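Local atomic coordinates of putative mandelate racemase (Bordetella bronchiseptica, PDB entry 3OZM), a protein that probably acts on acid sugars as a magnesium-dependent member of the mandelate racemase group of the enolase superfamily, and binds D-xylaric acid. Residues Arg140-Ser145 / Ala169-Val174; Val196-Asp201 / Ala221-Phe226. All coordinates share one frame; numbering follows the deposited sequence.

Contact 1 (Arg140-Ser145 / Ala169-Val174). With DXL (D-xylaric acid), chain J.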
loop_
_atom_site.group_PDB
_atom_site.type_symbol
_atom_site.label_atom_id
_atom_site.label_comp_id
_atom_site.label_asym_id
_atom_site.label_seq_id
_atom_site.Cartn_x
_atom_site.Cartn_y
_atom_site.Cartn_z
ATOM N N ARG A 140 -10.974 16.533 6.696
ATOM C CA ARG A 140 -10.672 17.661 7.582
ATOM C C ARG A 140 -9.351 18.341 7.214
ATOM O O ARG A 140 -8.292 17.695 7.181
ATOM C CB ARG A 140 -10.631 17.217 9.041
ATOM C CG ARG A 140 -10.307 18.363 10.007
ATOM C CD ARG A 140 -9.693 17.850 11.279
ATOM N NE ARG A 140 -9.988 18.745 12.390
ATOM C CZ ARG A 140 -9.859 18.400 13.656
ATOM N NH1 ARG A 140 -9.442 17.171 13.955
ATOM N NH2 ARG A 140 -10.156 19.272 14.614
ATOM N N ALA A 141 -9.417 19.649 6.956
ATOM C CA ALA A 141 -8.251 20.426 6.530
ATOM C C ALA A 141 -7.702 21.305 7.648
ATOM O O ALA A 141 -8.406 21.622 8.607
ATOM C CB ALA A 141 -8.602 21.290 5.328
ATOM N N TYR A 142 -6.443 21.699 7.516
ATOM C CA TYR A 142 -5.897 22.730 8.385
ATOM C C TYR A 142 -5.299 23.877 7.582
ATOM O O TYR A 142 -4.778 23.677 6.479
ATOM C CB TYR A 142 -4.908 22.155 9.418
ATOM C CG TYR A 142 -3.520 21.754 8.927
ATOM C CD1 TYR A 142 -2.497 22.697 8.813
ATOM C CD2 TYR A 142 -3.228 20.420 8.630
ATOM C CE1 TYR A 142 -1.212 22.322 8.401
ATOM C CE2 TYR A 142 -1.958 20.032 8.225
ATOM C CZ TYR A 142 -0.951 20.984 8.116
ATOM O OH TYR A 142 0.314 20.601 7.713
ATOM N N ALA A 143 -5.409 25.081 8.137
ATOM C CA ALA A 143 -4.860 26.285 7.525
ATOM C C ALA A 143 -3.360 26.369 7.776
ATOM O O ALA A 143 -2.915 26.428 8.916
ATOM C CB ALA A 143 -5.562 27.526 8.091
ATOM N N SER A 144 -2.586 26.365 6.692
ATOM C CA SER A 144 -1.131 26.361 6.756
ATOM C C SER A 144 -0.582 27.632 6.107
ATOM O O SER A 144 -0.754 27.827 4.900
ATOM C CB SER A 144 -0.625 25.142 5.982
ATOM O OG SER A 144 0.768 24.957 6.150
ATOM N N SER A 145 0.072 28.515 6.862
ATOM C CA SER A 145 0.268 28.444 8.303
ATOM C C SER A 145 0.328 29.887 8.767
ATOM O O SER A 145 0.303 30.811 7.948
ATOM C CB SER A 145 1.621 27.812 8.657
ATOM O OG SER A 145 1.658 26.425 8.383
ATOM N N ALA A 169 -8.700 23.752 12.381
ATOM C CA ALA A 169 -7.319 23.471 12.762
ATOM C C ALA A 169 -6.415 24.389 11.969
ATOM O O ALA A 169 -6.785 24.828 10.879
ATOM C CB ALA A 169 -6.979 22.007 12.467
ATOM N N ALA A 170 -5.230 24.669 12.497
ATOM C CA ALA A 170 -4.289 25.559 11.837
ATOM C C ALA A 170 -2.888 25.320 12.390
ATOM O O ALA A 170 -2.730 24.745 13.468
ATOM C CB ALA A 170 -4.706 27.009 12.034
ATOM N N LYS A 171 -1.874 25.763 11.652
ATOM C CA LYS A 171 -0.483 25.497 12.020
ATOM C C LYS A 171 0.313 26.787 12.235
ATOM O O LYS A 171 0.146 27.760 11.488
ATOM C CB LYS A 171 0.193 24.633 10.939
ATOM C CG LYS A 171 1.584 24.140 11.339
ATOM C CD LYS A 171 2.035 22.902 10.529
ATOM C CE LYS A 171 2.503 23.268 9.100
ATOM N NZ LYS A 171 2.773 22.024 8.296
ATOM N N LEU A 172 1.184 26.773 13.246
ATOM C CA LEU A 172 2.032 27.918 13.603
ATOM C C LEU A 172 3.494 27.575 13.389
ATOM O O LEU A 172 3.981 26.545 13.881
ATOM C CB LEU A 172 1.834 28.287 15.080
ATOM C CG LEU A 172 2.774 29.353 15.659
ATOM C CD1 LEU A 172 2.413 30.742 15.096
ATOM C CD2 LEU A 172 2.727 29.351 17.189
ATOM N N LYS A 173 4.192 28.442 12.666
ATOM C CA LYS A 173 5.628 28.314 12.489
ATOM C C LYS A 173 6.375 28.835 13.717
ATOM O O LYS A 173 6.055 29.900 14.263
ATOM C CB LYS A 173 6.080 29.059 11.225
ATOM C CG LYS A 173 5.371 28.591 9.984
ATOM C CD LYS A 173 5.773 27.166 9.641
ATOM C CE LYS A 173 5.165 26.752 8.319
ATOM N NZ LYS A 173 5.867 25.572 7.752
ATOM N N VAL A 174 7.368 28.072 14.158
ATOM C CA VAL A 174 8.170 28.468 15.314
ATOM C C VAL A 174 9.641 28.195 15.076
ATOM O O VAL A 174 10.020 27.578 14.079
ATOM C CB VAL A 174 7.749 27.711 16.592
ATOM C CG1 VAL A 174 6.274 27.902 16.867
ATOM C CG2 VAL A 174 8.113 26.214 16.468
HETATM O OAA DXL J . 6.710 27.384 4.443
HETATM O OAB DXL J . 7.984 25.782 2.642
HETATM O OAC DXL J . 7.261 23.460 6.259
HETATM O OAD DXL J . 4.051 23.385 4.616
HETATM O OAE DXL J . 7.915 26.476 6.062
HETATM C CAF DXL J . 7.446 26.495 4.901
HETATM C CAG DXL J . 7.806 25.316 3.991
HETATM C CAH DXL J . 6.665 24.282 4.000
HETATM C CAI DXL J . 6.204 23.980 5.438
HETATM C CAJ DXL J . 4.902 23.148 5.499
HETATM O OAK DXL J . 4.743 22.323 6.430
HETATM O OAL DXL J . 7.078 23.121 3.270
#
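Lys-171 reaches past the Tyr-142 ring to the ligand, and its NZ donates to Tyr-142 OH at 2.9 Å and to OAK of D-xylaric acid at 2.7 Å. The chain leaves with CG anti to the backbone N (chi1 -172°), and its bend at chi3 (77°) leads the end of the chain to NZ, between the phenol oxygen and the ligand. Its CB lies 3.7 Å from Tyr-142 CE1, while on the Ser-145 side CE sits 3.3 Å from Ser-145 OG. That hydroxyl donates to Ser-144 OG, which in turn bonds Glu-329. Lys-173, bent at chi2, brings its CE alongside Ser-145 OG; its NZ also lies by the ligand, though its exact place is less sure. Behind these groups the two strands pair in parallel: Ala-143 N donates to Ala-169 O at 3.1 Å, and Ala-143 O accepts from Lys-171 N at 3.0 Å. Ala-143 and Ala-170 meet on the opposite face from Lys-171, toward helix 152-164, which connects the two strands as a beta-alpha-beta unit of the barrel. With Glu-227 as a salt-bridge partner as well, Lys-171 NZ is held between phenol, carboxylate and ligand oxygen, which fixes its place beside D-xylaric acid. The Lys-X-Lys spacing is consistent with the paired lysines of this family.

Contact 2 (Val196-Asp201 / Ala221-Phe226); sequences VEILVD and AGCYWF. With MG (magnesium ion), chain I; DXL (D-xylaric acid), chain J.
Val-200, Leu-199 and Tyr-224 carry the largest shares of this interface between strand 197-201 and the segment leading into strand 225-227. Val-200 N donates to Trp-225 O at 3.0 Å; its CG2 rests 3.9 Å from Cys-223 SG, whereas CG1 approaches the Phe-226 ring obliquely. Helix 208-220 packs on this side through Leu-218. Leu-199 points into the barrel, where CD2 lies over one face of the Trp-225 indole, 3.3 Å from CZ2. Its CG stands above the five-membered ring, 3.8 Å from the centroid and 12° off the normal, a CH-pi contact. The indole lies there because Trp-225 CG sits between backbone N and carbonyl carbon (chi1 77°). The Leu-199 and Tyr-224 side chains lie side by side, CD1 against CB, and Glu-197 OE1 meets the tyrosine ring edge at CD1 (3.4 Å), its carboxylate turned 67° from the ring. Tyr-224 N donates to Ile-198 O, and one water joins Glu-197 OE1, Ile-198 N and Gly-222 O, tying the strand to the Schellman turn ending the helix. Asp-201 OD2 binds magnesium at 2.2 Å while a metal-bound water and Asn-203 N hold OD1, fixing the carboxylate, whose charge would help balance the cation.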
loop_
_atom_site.group_PDB
_atom_site.type_symbol
_atom_site.label_atom_id
_atom_site.label_comp_id
_atom_site.label_asym_id
_atom_site.label_seq_id
_atom_site.Cartn_x
_atom_site.Cartn_y
_atom_site.Cartn_z
ATOM N N VAL A 196 -10.467 23.949 18.587
ATOM C CA VAL A 196 -9.652 24.133 17.394
ATOM C C VAL A 196 -8.298 23.480 17.626
ATOM O O VAL A 196 -7.668 23.720 18.654
ATOM C CB VAL A 196 -9.458 25.639 17.090
ATOM C CG1 VAL A 196 -8.527 25.853 15.897
ATOM C CG2 VAL A 196 -10.806 26.308 16.848
ATOM N N GLU A 197 -7.860 22.633 16.697
ATOM C CA GLU A 197 -6.536 22.025 16.813
ATOM C C GLU A 197 -5.455 22.989 16.367
ATOM O O GLU A 197 -5.580 23.649 15.331
ATOM C CB GLU A 197 -6.430 20.733 16.003
ATOM C CG GLU A 197 -7.472 19.678 16.369
ATOM C CD GLU A 197 -7.218 19.009 17.700
ATOM O OE1 GLU A 197 -6.125 19.169 18.292
ATOM O OE2 GLU A 197 -8.135 18.305 18.151
ATOM N N ILE A 198 -4.394 23.073 17.161
ATOM C CA ILE A 198 -3.274 23.929 16.835
ATOM C C ILE A 198 -2.038 23.068 16.639
ATOM O O ILE A 198 -1.633 22.331 17.544
ATOM C CB ILE A 198 -3.013 24.950 17.952
ATOM C CG1 ILE A 198 -4.250 25.832 18.144
ATOM C CG2 ILE A 198 -1.791 25.790 17.607
ATOM C CD1 ILE A 198 -4.130 26.845 19.260
ATOM N N LEU A 199 -1.466 23.149 15.448
ATOM C CA LEU A 199 -0.263 22.421 15.099
ATOM C C LEU A 199 0.925 23.386 15.163
ATOM O O LEU A 199 0.770 24.592 14.967
ATOM C CB LEU A 199 -0.381 21.890 13.672
ATOM C CG LEU A 199 -1.388 20.772 13.372
ATOM C CD1 LEU A 199 -2.792 21.034 13.936
ATOM C CD2 LEU A 199 -1.448 20.538 11.853
ATOM N N VAL A 200 2.112 22.853 15.406
ATOM C CA VAL A 200 3.310 23.675 15.438
ATOM C C VAL A 200 4.370 23.063 14.524
ATOM O O VAL A 200 4.493 21.830 14.444
ATOM C CB VAL A 200 3.835 23.752 16.891
ATOM C CG1 VAL A 200 5.234 24.305 16.942
ATOM C CG2 VAL A 200 2.866 24.570 17.759
ATOM N N ASP A 201 5.141 23.923 13.858
ATOM C CA ASP A 201 6.128 23.490 12.869
ATOM C C ASP A 201 7.393 24.303 13.058
ATOM O O ASP A 201 7.393 25.520 12.846
ATOM C CB ASP A 201 5.571 23.707 11.459
ATOM C CG ASP A 201 6.466 23.140 10.364
ATOM O OD1 ASP A 201 7.642 22.768 10.620
ATOM O OD2 ASP A 201 5.977 23.093 9.224
ATOM N N ALA A 221 -0.481 23.646 26.046
ATOM C CA ALA A 221 -1.458 24.244 25.134
ATOM C C ALA A 221 -2.299 23.207 24.382
ATOM O O ALA A 221 -3.152 23.568 23.576
ATOM C CB ALA A 221 -0.763 25.170 24.137
ATOM N N GLY A 222 -2.056 21.928 24.639
ATOM C CA GLY A 222 -2.795 20.865 23.969
ATOM C C GLY A 222 -2.615 20.812 22.457
ATOM O O GLY A 222 -3.559 20.494 21.731
ATOM N N CYS A 223 -1.406 21.104 21.977
ATOM C CA CYS A 223 -1.134 21.060 20.535
ATOM C C CYS A 223 -1.252 19.655 19.948
ATOM O O CYS A 223 -0.956 18.648 20.593
ATOM C CB CYS A 223 0.248 21.621 20.211
ATOM S SG CYS A 223 0.412 23.379 20.588
ATOM N N TYR A 224 -1.660 19.611 18.690
ATOM C CA TYR A 224 -1.960 18.360 18.033
ATOM C C TYR A 224 -0.679 17.651 17.617
ATOM O O TYR A 224 -0.534 16.437 17.826
ATOM C CB TYR A 224 -2.857 18.649 16.828
ATOM C CG TYR A 224 -3.347 17.422 16.112
ATOM C CD1 TYR A 224 -4.477 16.735 16.558
ATOM C CD2 TYR A 224 -2.677 16.936 15.006
ATOM C CE1 TYR A 224 -4.929 15.605 15.898
ATOM C CE2 TYR A 224 -3.116 15.809 14.342
ATOM C CZ TYR A 224 -4.239 15.147 14.791
ATOM O OH TYR A 224 -4.664 14.023 14.116
ATOM N N TRP A 225 0.251 18.408 17.039
ATOM C CA TRP A 225 1.559 17.864 16.703
ATOM C C TRP A 225 2.688 18.887 16.707
ATOM O O TRP A 225 2.453 20.101 16.646
ATOM C CB TRP A 225 1.528 17.060 15.381
ATOM C CG TRP A 225 1.496 17.808 14.051
ATOM C CD1 TRP A 225 2.181 18.946 13.701
ATOM C CD2 TRP A 225 0.806 17.378 12.863
ATOM N NE1 TRP A 225 1.915 19.273 12.378
ATOM C CE2 TRP A 225 1.083 18.323 11.845
ATOM C CE3 TRP A 225 -0.027 16.289 12.566
ATOM C CZ2 TRP A 225 0.545 18.215 10.551
ATOM C CZ3 TRP A 225 -0.566 16.185 11.290
ATOM C CH2 TRP A 225 -0.272 17.146 10.294
ATOM N N PHE A 226 3.904 18.355 16.776
ATOM C CA PHE A 226 5.154 19.118 16.763
ATOM C C PHE A 226 5.897 18.635 15.532
ATOM O O PHE A 226 6.455 17.532 15.534
ATOM C CB PHE A 226 5.945 18.736 18.026
ATOM C CG PHE A 226 7.092 19.665 18.376
ATOM C CD1 PHE A 226 7.377 20.812 17.639
ATOM C CD2 PHE A 226 7.875 19.377 19.486
ATOM C CE1 PHE A 226 8.439 21.653 18.022
ATOM C CE2 PHE A 226 8.933 20.195 19.865
ATOM C CZ PHE A 226 9.205 21.341 19.142
HETATM MG MG MG I . 6.581 21.750 7.546
HETATM O OAA DXL J . 6.710 27.384 4.443
HETATM O OAB DXL J . 7.984 25.782 2.642
HETATM O OAC DXL J . 7.261 23.460 6.259
HETATM O OAD DXL J . 4.051 23.385 4.616
HETATM O OAE DXL J . 7.915 26.476 6.062
HETATM C CAF DXL J . 7.446 26.495 4.901
HETATM C CAG DXL J . 7.806 25.316 3.991
HETATM C CAH DXL J . 6.665 24.282 4.000
HETATM C CAI DXL J . 6.204 23.980 5.438
HETATM C CAJ DXL J . 4.902 23.148 5.499
HETATM O OAK DXL J . 4.743 22.323 6.430
HETATM O OAL DXL J . 7.078 23.121 3.270
HETATM O O HOH W 1 -4.564 21.176 19.331
HETATM O O HOH W 2 8.457 21.506 8.455
#

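How the contacts relate
Contacts 1 and 2 follow one another along the chain, with centres 8 Å apart, and are joined through neighbouring strands 169-173 and 197-201. Leu-172 N and Leu-199 O, and Ala-170 O and Leu-199 N, are each 2.8 Å apart, probable hydrogen bonds that continue the parallel sheet from one contact to the next. Val-174 CG2 packs on Val-200 CG1 at 3.5 Å. Both contacts deliver groups to one site at the C-terminal ends of the barrel strands: contact 1 supplies lysines, contact 2 a magnesium ligand. OAK of D-xylaric acid unites them, bonded to Lys-171 and magnesium alike, while Glu-227 and Glu-254 complete the metal site.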